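Long-range contacts in Blr3880 protein (Bradyrhizobium japonicum, PDB 2OOD), which probably catalyses the zinc-dependent hydrolytic deamination of guanine to xanthine and ammonia, a step of purine degradation: residues G10-F15 against R69-G74; A29-Q34 against K46-Y51; G131-Q136 against D454-M459. One frame throughout, in Å; residues are numbered along the deposited sequence.

Contact 1: G10-F15 against R69-G74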
loop_
_atom_site.group_PDB
_atom_site.type_symbol
_atom_site.label_atom_id
_atom_site.label_comp_id
_atom_site.label_asym_id
_atom_site.label_seq_id
_atom_site.Cartn_x
_atom_site.Cartn_y
_atom_site.Cartn_z
ATOM N N GLY A 10 -20.839 13.054 -19.327
ATOM C CA GLY A 10 -19.966 11.894 -19.304
ATOM C C GLY A 10 -20.538 10.782 -18.446
ATOM O O GLY A 10 -21.702 10.838 -18.035
ATOM N N THR A 11 -19.721 9.763 -18.183
ATOM C CA THR A 11 -20.129 8.633 -17.346
ATOM C C THR A 11 -20.050 8.999 -15.850
ATOM O O THR A 11 -18.979 9.344 -15.336
ATOM C CB THR A 11 -19.226 7.421 -17.602
ATOM O OG1 THR A 11 -19.243 7.103 -18.997
ATOM C CG2 THR A 11 -19.712 6.222 -16.805
ATOM N N PHE A 12 -21.186 8.915 -15.164
ATOM C CA PHE A 12 -21.277 9.250 -13.745
ATOM C C PHE A 12 -21.566 8.047 -12.839
ATOM O O PHE A 12 -22.306 7.136 -13.214
ATOM C CB PHE A 12 -22.379 10.287 -13.534
ATOM C CG PHE A 12 -22.016 11.663 -13.989
ATOM C CD1 PHE A 12 -21.299 12.512 -13.158
ATOM C CD2 PHE A 12 -22.399 12.124 -15.245
ATOM C CE1 PHE A 12 -20.968 13.810 -13.567
ATOM C CE2 PHE A 12 -22.071 13.424 -15.666
ATOM C CZ PHE A 12 -21.355 14.262 -14.821
ATOM N N PHE A 13 -20.999 8.076 -11.635
ATOM C CA PHE A 13 -21.190 7.012 -10.650
ATOM C C PHE A 13 -21.185 7.612 -9.241
ATOM O O PHE A 13 -20.177 8.149 -8.793
ATOM C CB PHE A 13 -20.060 5.978 -10.760
ATOM C CG PHE A 13 -20.282 4.725 -9.938
ATOM C CD1 PHE A 13 -20.771 3.565 -10.530
ATOM C CD2 PHE A 13 -19.994 4.700 -8.577
ATOM C CE1 PHE A 13 -20.969 2.399 -9.775
ATOM C CE2 PHE A 13 -20.191 3.538 -7.823
ATOM C CZ PHE A 13 -20.678 2.393 -8.428
ATOM N N ASP A 14 -22.307 7.529 -8.540
ATOM C CA ASP A 14 -22.362 8.051 -7.180
ATOM C C ASP A 14 -23.329 7.228 -6.335
ATOM O O ASP A 14 -23.902 6.254 -6.814
ATOM C CB ASP A 14 -22.724 9.548 -7.184
ATOM C CG ASP A 14 -24.140 9.823 -7.663
ATOM O OD1 ASP A 14 -24.617 9.144 -8.601
ATOM O OD2 ASP A 14 -24.770 10.741 -7.097
ATOM N N PHE A 15 -23.510 7.609 -5.079
ATOM C CA PHE A 15 -24.378 6.846 -4.194
ATOM C C PHE A 15 -25.609 7.586 -3.698
ATOM O O PHE A 15 -25.603 8.807 -3.562
ATOM C CB PHE A 15 -23.559 6.356 -3.000
ATOM C CG PHE A 15 -22.475 5.393 -3.376
ATOM C CD1 PHE A 15 -22.732 4.033 -3.448
ATOM C CD2 PHE A 15 -21.201 5.846 -3.688
ATOM C CE1 PHE A 15 -21.736 3.134 -3.826
ATOM C CE2 PHE A 15 -20.195 4.948 -4.070
ATOM C CZ PHE A 15 -20.469 3.593 -4.135
ATOM N N ARG A 69 -14.033 8.725 -18.994
ATOM C CA ARG A 69 -13.689 8.773 -17.585
ATOM C C ARG A 69 -14.906 8.358 -16.774
ATOM O O ARG A 69 -16.009 8.217 -17.309
ATOM C CB ARG A 69 -13.290 10.196 -17.188
ATOM C CG ARG A 69 -12.111 10.766 -17.948
ATOM C CD ARG A 69 -10.807 10.145 -17.492
ATOM N NE ARG A 69 -9.641 10.730 -18.153
ATOM C CZ ARG A 69 -9.055 10.236 -19.240
ATOM N NH1 ARG A 69 -9.516 9.131 -19.815
ATOM N NH2 ARG A 69 -7.989 10.847 -19.744
ATOM N N ILE A 70 -14.698 8.138 -15.482
ATOM C CA ILE A 70 -15.800 7.810 -14.600
ATOM C C ILE A 70 -15.817 8.983 -13.625
ATOM O O ILE A 70 -14.891 9.154 -12.830
ATOM C CB ILE A 70 -15.571 6.473 -13.863
ATOM C CG1 ILE A 70 -15.481 5.332 -14.875
ATOM C CG2 ILE A 70 -16.735 6.186 -12.936
ATOM C CD1 ILE A 70 -15.387 3.972 -14.253
ATOM N N ILE A 71 -16.850 9.817 -13.721
ATOM C CA ILE A 71 -16.965 10.992 -12.862
ATOM C C ILE A 71 -17.648 10.654 -11.545
ATOM O O ILE A 71 -18.789 10.193 -11.524
ATOM C CB ILE A 71 -17.759 12.125 -13.563
ATOM C CG1 ILE A 71 -17.214 12.341 -14.976
ATOM C CG2 ILE A 71 -17.636 13.418 -12.776
ATOM C CD1 ILE A 71 -18.016 13.312 -15.790
ATOM N N VAL A 72 -16.940 10.883 -10.445
ATOM C CA VAL A 72 -17.474 10.599 -9.121
ATOM C C VAL A 72 -17.368 11.844 -8.250
ATOM O O VAL A 72 -16.659 12.785 -8.596
ATOM C CB VAL A 72 -16.696 9.444 -8.452
ATOM C CG1 VAL A 72 -16.807 8.180 -9.295
ATOM C CG2 VAL A 72 -15.238 9.834 -8.273
ATOM N N PRO A 73 -18.095 11.880 -7.123
ATOM C CA PRO A 73 -18.038 13.042 -6.233
ATOM C C PRO A 73 -16.634 13.229 -5.668
ATOM O O PRO A 73 -15.875 12.271 -5.565
ATOM C CB PRO A 73 -19.051 12.690 -5.151
ATOM C CG PRO A 73 -20.069 11.918 -5.904
ATOM C CD PRO A 73 -19.214 10.999 -6.748
ATOM N N GLY A 74 -16.288 14.461 -5.311
ATOM C CA GLY A 74 -14.970 14.716 -4.754
ATOM C C GLY A 74 -14.746 13.931 -3.472
ATOM O O GLY A 74 -15.626 13.876 -2.618
HETATM O O HOH W 1 -17.177 9.943 -19.559
#
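Ile71 pairs with Phe12 as a parallel beta bridge, the two CA atoms 4.7 Å apart, and its own amide and carbonyl reach the residues before and after Phe12. Strand 11-15 thereby runs beside the start of strand 70-81, the strand that leads from the small beta domain of this amidohydrolase toward its metal-binding barrel. Ile71 N donates to Thr11 O (2.7 Å, N-H...O angle 170°), and Phe13 N returns a bond to Ile71 O at 3.1 Å. On one side of the sheet, Phe12 and Ile71 lie side by side and point the same way. Ile71 CD1 rests over a face of the phenyl ring, 3.9 Å from its centroid and displaced toward the rim, a CH-pi contact. With Ile71 CG1 anti to the carbonyl carbon (chi1 -49°), the other branch, CG2, falls anti to the backbone N and meets Phe12 CE1. Across the sheet, Phe13 CB packs on Ile70 CG2 (4.0 Å) and Val72 CG1. Beyond it the Phe13 ring runs on to Val434, Ala437 and Leu441 of helix 434-447. Further along, Pro73 CG abuts Asp14 CB. At the other end a water bridges the two chain segments, accepting from Thr11 N at 2.9 Å and donating to Arg69 O at 3.1 Å.

Contact 2: A29-Q34 against K46-Y51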
loop_
_atom_site.group_PDB
_atom_site.type_symbol
_atom_site.label_atom_id
_atom_site.label_comp_id
_atom_site.label_asym_id
_atom_site.label_seq_id
_atom_site.Cartn_x
_atom_site.Cartn_y
_atom_site.Cartn_z
ATOM N N ALA A 29 -27.473 0.697 -3.913
ATOM C CA ALA A 29 -27.032 1.884 -3.192
ATOM C C ALA A 29 -26.350 2.853 -4.148
ATOM O O ALA A 29 -26.207 4.038 -3.847
ATOM C CB ALA A 29 -26.082 1.493 -2.056
ATOM N N ALA A 30 -25.948 2.340 -5.308
ATOM C CA ALA A 30 -25.270 3.138 -6.323
ATOM C C ALA A 30 -26.222 3.711 -7.374
ATOM O O ALA A 30 -27.368 3.276 -7.508
ATOM C CB ALA A 30 -24.195 2.296 -7.004
ATOM N N ARG A 31 -25.725 4.697 -8.112
ATOM C CA ARG A 31 -26.479 5.363 -9.168
ATOM C C ARG A 31 -25.520 5.506 -10.342
ATOM O O ARG A 31 -24.489 6.163 -10.239
ATOM C CB ARG A 31 -26.944 6.744 -8.703
ATOM C CG ARG A 31 -27.723 7.518 -9.733
ATOM C CD ARG A 31 -27.671 9.002 -9.419
ATOM N NE ARG A 31 -28.661 9.446 -8.442
ATOM C CZ ARG A 31 -28.501 10.505 -7.653
ATOM N NH1 ARG A 31 -27.388 11.219 -7.715
ATOM N NH2 ARG A 31 -29.458 10.868 -6.815
ATOM N N PHE A 32 -25.858 4.886 -11.459
ATOM C CA PHE A 32 -24.990 4.932 -12.621
ATOM C C PHE A 32 -25.639 5.530 -13.864
ATOM O O PHE A 32 -26.785 5.222 -14.189
ATOM C CB PHE A 32 -24.512 3.521 -12.934
ATOM C CG PHE A 32 -23.719 3.415 -14.192
ATOM C CD1 PHE A 32 -22.426 3.913 -14.255
ATOM C CD2 PHE A 32 -24.251 2.780 -15.306
ATOM C CE1 PHE A 32 -21.661 3.777 -15.418
ATOM C CE2 PHE A 32 -23.503 2.635 -16.475
ATOM C CZ PHE A 32 -22.202 3.133 -16.530
ATOM N N HIS A 33 -24.893 6.391 -14.551
ATOM C CA HIS A 33 -25.343 7.023 -15.788
ATOM C C HIS A 33 -24.217 6.854 -16.788
ATOM O O HIS A 33 -23.187 7.506 -16.659
ATOM C CB HIS A 33 -25.597 8.517 -15.580
ATOM C CG HIS A 33 -26.884 8.821 -14.881
ATOM N ND1 HIS A 33 -28.108 8.438 -15.384
ATOM C CD2 HIS A 33 -27.139 9.462 -13.715
ATOM C CE1 HIS A 33 -29.062 8.830 -14.558
ATOM N NE2 HIS A 33 -28.501 9.453 -13.537
ATOM N N GLN A 34 -24.388 5.972 -17.770
ATOM C CA GLN A 34 -23.343 5.773 -18.767
ATOM C C GLN A 34 -23.093 7.070 -19.527
ATOM O O GLN A 34 -21.954 7.379 -19.884
ATOM C CB GLN A 34 -23.720 4.685 -19.763
ATOM C CG GLN A 34 -22.627 4.454 -20.785
ATOM C CD GLN A 34 -22.975 3.380 -21.800
ATOM O OE1 GLN A 34 -23.377 2.262 -21.443
ATOM N NE2 GLN A 34 -22.816 3.709 -23.079
ATOM N N LYS A 46 -27.825 21.810 -10.270
ATOM C CA LYS A 46 -29.195 22.267 -10.468
ATOM C C LYS A 46 -30.043 21.164 -11.072
ATOM O O LYS A 46 -31.257 21.133 -10.890
ATOM C CB LYS A 46 -29.225 23.499 -11.370
ATOM C CG LYS A 46 -28.621 24.733 -10.724
ATOM C CD LYS A 46 -29.340 25.108 -9.427
ATOM C CE LYS A 46 -28.708 26.353 -8.803
ATOM N NZ LYS A 46 -29.385 26.766 -7.537
ATOM N N ALA A 47 -29.393 20.251 -11.782
ATOM C CA ALA A 47 -30.091 19.148 -12.404
ATOM C C ALA A 47 -29.105 18.046 -12.753
ATOM O O ALA A 47 -28.027 18.300 -13.296
ATOM C CB ALA A 47 -30.809 19.628 -13.656
ATOM N N PHE A 48 -29.477 16.815 -12.432
ATOM C CA PHE A 48 -28.629 15.667 -12.718
ATOM C C PHE A 48 -29.520 14.552 -13.252
ATOM O O PHE A 48 -30.657 14.389 -12.804
ATOM C CB PHE A 48 -27.906 15.223 -11.437
ATOM C CG PHE A 48 -26.925 14.103 -11.648
ATOM C CD1 PHE A 48 -25.866 14.240 -12.545
ATOM C CD2 PHE A 48 -27.065 12.903 -10.960
ATOM C CE1 PHE A 48 -24.957 13.184 -12.754
ATOM C CE2 PHE A 48 -26.163 11.847 -11.166
ATOM C CZ PHE A 48 -25.113 11.991 -12.064
ATOM N N GLY A 49 -29.009 13.788 -14.211
ATOM C CA GLY A 49 -29.792 12.709 -14.782
ATOM C C GLY A 49 -29.230 12.321 -16.133
ATOM O O GLY A 49 -28.201 12.862 -16.547
ATOM N N PRO A 50 -29.871 11.388 -16.852
ATOM C CA PRO A 50 -29.377 10.969 -18.167
ATOM C C PRO A 50 -29.260 12.153 -19.125
ATOM O O PRO A 50 -30.002 13.134 -19.007
ATOM C CB PRO A 50 -30.410 9.929 -18.613
ATOM C CG PRO A 50 -31.668 10.404 -17.939
ATOM C CD PRO A 50 -31.173 10.772 -16.556
ATOM N N TYR A 51 -28.326 12.053 -20.070
ATOM C CA TYR A 51 -28.071 13.125 -21.032
ATOM C C TYR A 51 -29.286 13.737 -21.753
ATOM O O TYR A 51 -29.635 14.901 -21.519
ATOM C CB TYR A 51 -27.047 12.658 -22.068
ATOM C CG TYR A 51 -26.779 13.710 -23.110
ATOM C CD1 TYR A 51 -26.284 14.958 -22.754
ATOM C CD2 TYR A 51 -27.073 13.481 -24.444
ATOM C CE1 TYR A 51 -26.093 15.957 -23.702
ATOM C CE2 TYR A 51 -26.886 14.473 -25.406
ATOM C CZ TYR A 51 -26.398 15.713 -25.030
ATOM O OH TYR A 51 -26.234 16.709 -25.985
#
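His33 and Phe48 reach toward each other tip to tip in an offset edge-to-face pair. The edge of the imidazole is directed at the face of the phenyl ring, with centroids 5.2 Å apart and planes at 84°. His33 CD2 is the atom in touch, equally near Phe48 CE2 and CZ at 3.6 Å. Phe48 leaves its strand toward 30-33, with CG anti to the backbone N (chi1 -176°); the same ring also meets Phe12 edge-to-face and Phe398 at a slant.

A second kind of packing sets the imidazole against backbone and proline. Gly49 C and Pro50 N lie over one face of the His33 ring, Gly49 C standing 3.8 Å above the plane and toward the rim, while His33 CE1 meets Pro50 CD at 3.5 Å. The chain turns a corner here, and the backbone angles of Gly49 by themselves call for glycine; Pro50 then occupies the N-cap of helix 51-57. No hydrogen bond joins the two segments: strand 30-33 pairs with 11-15, whereas 45-48 is an outer strand of a separate four-stranded sheet, so side chains span two sheets in a manner consistent with a beta sandwich.

Aliphatic and cationic parts of Arg31 supply the remaining contact. Arg31 slides past Phe48 in the opposite direction, its CD in the ring plane at the edge, 3.7 Å from Phe48 CE2. Beyond the bend at chi3 (-84°) Arg31 NH1 comes 3.7 Å from Phe48 CD2, the guanidinium oblique to the ring. Its charge is met elsewhere, NH1 by Asp14 OD2 and NH2 by Glu399 OE1, both salt bridges.

Contact 3: G131-Q136 against D454-M459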
loop_
_atom_site.group_PDB
_atom_site.type_symbol
_atom_site.label_atom_id
_atom_site.label_comp_id
_atom_site.label_asym_id
_atom_site.label_seq_id
_atom_site.Cartn_x
_atom_site.Cartn_y
_atom_site.Cartn_z
ATOM N N GLY A 131 -7.277 13.875 -5.677
ATOM C CA GLY A 131 -8.703 13.626 -5.774
ATOM C C GLY A 131 -9.522 14.125 -4.598
ATOM O O GLY A 131 -10.751 14.048 -4.624
ATOM N N THR A 132 -8.851 14.637 -3.570
ATOM C CA THR A 132 -9.529 15.144 -2.377
ATOM C C THR A 132 -9.922 16.598 -2.543
ATOM O O THR A 132 -9.072 17.445 -2.781
ATOM C CB THR A 132 -8.637 15.046 -1.118
ATOM O OG1 THR A 132 -8.334 13.673 -0.845
ATOM C CG2 THR A 132 -9.346 15.638 0.084
ATOM N N THR A 133 -11.211 16.880 -2.407
ATOM C CA THR A 133 -11.711 18.238 -2.532
ATOM C C THR A 133 -12.122 18.821 -1.182
ATOM O O THR A 133 -12.212 20.037 -1.033
ATOM C CB THR A 133 -12.915 18.296 -3.482
ATOM O OG1 THR A 133 -13.930 17.399 -3.025
ATOM C CG2 THR A 133 -12.505 17.909 -4.875
ATOM N N THR A 134 -12.370 17.954 -0.203
ATOM C CA THR A 134 -12.770 18.382 1.141
ATOM C C THR A 134 -12.002 17.586 2.191
ATOM O O THR A 134 -11.826 16.374 2.055
ATOM C CB THR A 134 -14.284 18.170 1.376
ATOM O OG1 THR A 134 -15.034 18.883 0.378
ATOM C CG2 THR A 134 -14.686 18.658 2.756
ATOM N N CYS A 135 -11.550 18.262 3.243
ATOM C CA CYS A 135 -10.794 17.589 4.295
ATOM C C CYS A 135 -10.948 18.236 5.671
ATOM O O CYS A 135 -11.211 19.431 5.784
ATOM C CB CYS A 135 -9.304 17.559 3.931
ATOM S SG CYS A 135 -8.474 19.174 4.060
ATOM N N GLN A 136 -10.797 17.427 6.715
ATOM C CA GLN A 136 -10.860 17.910 8.085
ATOM C C GLN A 136 -9.402 17.880 8.516
ATOM O O GLN A 136 -8.844 16.814 8.758
ATOM C CB GLN A 136 -11.699 16.976 8.951
ATOM C CG GLN A 136 -11.741 17.379 10.410
ATOM C CD GLN A 136 -12.808 16.641 11.171
ATOM O OE1 GLN A 136 -12.919 15.426 11.068
ATOM N NE2 GLN A 136 -13.601 17.370 11.946
ATOM N N ASP A 454 -7.671 12.138 -13.045
ATOM C CA ASP A 454 -7.379 12.932 -14.231
ATOM C C ASP A 454 -7.794 14.399 -14.103
ATOM O O ASP A 454 -7.096 15.289 -14.586
ATOM C CB ASP A 454 -8.047 12.302 -15.451
ATOM C CG ASP A 454 -7.450 12.792 -16.754
ATOM O OD1 ASP A 454 -6.217 12.658 -16.931
ATOM O OD2 ASP A 454 -8.212 13.308 -17.599
ATOM N N GLU A 455 -8.920 14.655 -13.454
ATOM C CA GLU A 455 -9.380 16.023 -13.279
ATOM C C GLU A 455 -10.063 16.171 -11.931
ATOM O O GLU A 455 -10.807 15.289 -11.513
ATOM C CB GLU A 455 -10.366 16.403 -14.388
ATOM C CG GLU A 455 -9.788 16.385 -15.796
ATOM C CD GLU A 455 -10.802 16.806 -16.851
ATOM O OE1 GLU A 455 -11.785 17.490 -16.487
ATOM O OE2 GLU A 455 -10.606 16.466 -18.042
ATOM N N THR A 456 -9.800 17.281 -11.251
ATOM C CA THR A 456 -10.421 17.549 -9.959
ATOM C C THR A 456 -11.128 18.897 -10.076
ATOM O O THR A 456 -10.504 19.897 -10.408
ATOM C CB THR A 456 -9.379 17.630 -8.820
ATOM O OG1 THR A 456 -8.632 16.413 -8.761
ATOM C CG2 THR A 456 -10.071 17.842 -7.492
ATOM N N TRP A 457 -12.430 18.918 -9.814
ATOM C CA TRP A 457 -13.211 20.144 -9.912
ATOM C C TRP A 457 -13.739 20.580 -8.553
ATOM O O TRP A 457 -14.101 19.753 -7.726
ATOM C CB TRP A 457 -14.400 19.935 -10.858
ATOM C CG TRP A 457 -14.024 19.618 -12.286
ATOM C CD1 TRP A 457 -13.258 18.576 -12.721
ATOM C CD2 TRP A 457 -14.416 20.344 -13.463
ATOM N NE1 TRP A 457 -13.150 18.605 -14.093
ATOM C CE2 TRP A 457 -13.852 19.680 -14.570
ATOM C CE3 TRP A 457 -15.192 21.489 -13.686
ATOM C CZ2 TRP A 457 -14.038 20.130 -15.886
ATOM C CZ3 TRP A 457 -15.377 21.932 -15.002
ATOM C CH2 TRP A 457 -14.803 21.253 -16.076
ATOM N N VAL A 458 -13.789 21.886 -8.336
ATOM C CA VAL A 458 -14.296 22.439 -7.092
ATOM C C VAL A 458 -15.271 23.551 -7.449
ATOM O O VAL A 458 -14.878 24.556 -8.042
ATOM C CB VAL A 458 -13.169 23.038 -6.247
ATOM C CG1 VAL A 458 -13.727 23.593 -4.959
ATOM C CG2 VAL A 458 -12.133 21.989 -5.963
HETATM N N MSE A 459 -16.540 23.367 -7.097
HETATM C CA MSE A 459 -17.565 24.366 -7.386
HETATM C C MSE A 459 -17.740 24.619 -8.889
HETATM O O MSE A 459 -17.828 25.767 -9.324
HETATM C CB MSE A 459 -17.221 25.683 -6.687
HETATM C CG MSE A 459 -17.356 25.635 -5.188
HETATM SE SE MSE A 459 -19.219 25.349 -4.632
HETATM C CE MSE A 459 -19.650 27.173 -4.077
#
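Asp454 OD2 is gripped by two cations, Arg69 NE and Lys465 NZ, in salt bridges, and two residues on Thr456 OG1 lies 4.1 Å from Gly131 CA and is hydrogen-bonded to Leu128 O, a backbone oxygen in the last turn of helix 113-129. The polar end of this buried threonine is thus satisfied where that helix gives way to strand 132-138. Gly131 closes the helix with a Schellman motif, at a positive phi of 104°.

The methyl branches carry the direct packing. Thr133 and Thr456 slide past each other in opposite directions until their CG2 atoms meet at 3.6 Å. Thr133 CG2 also approaches Trp457 O at 3.8 Å and Val458 CG2 at 4.2 Å, so one methyl group touches three successive residues of 454-459. In Thr456, OG1 stands anti to the carbonyl carbon (chi1 -57°) and CG2 anti to the backbone N, an arrangement that assigns the hydroxyl to the helix end and the methyl to Thr133.

The Trp457 side chain leaves its strand away from 131-136, and its NE1 donates to Glu455 OE1 at 3.0 Å with an N-H...O angle of 148°; the oxygen lies close to the indole plane and offers its anti lone pair. The other carboxylate oxygen, Glu455 OE2, forms a salt bridge with Lys465 NZ, and the indole stacks on Phe406.

The two strand axes come no closer than 7.8 Å, and no hydrogen bond joins the segments. Strand 132-138 pairs with 70-81 and 160-166, whereas 453-458 pairs with 406-409 and 461-465. What meets here is the first residues of a TIM-barrel strand and the small beta domain beside it, the two-part build of amidohydrolases in the ATZ/TRZ family.

Overall arrangement
Together the three contacts follow the small beta domain to the barrel. Contacts 1 and 2, with centres about 9 Å apart, share the antiparallel pair 11-15 and 30-33 and are tied by Asp14 OD2 to Arg31 NH1 at 2.7 Å. Contacts 1 and 3 have centres about 13 Å apart, and Arg69 NE reaches Asp454 OD2 at 3.0 Å in a salt bridge between them. Contacts 2 and 3 do not touch; their nearest atoms are about 10 Å apart. All three lie away from the guanine pocket, yet strand 70-81, which begins in contact 1, carries the zinc ligands His79 and His81 at its far end.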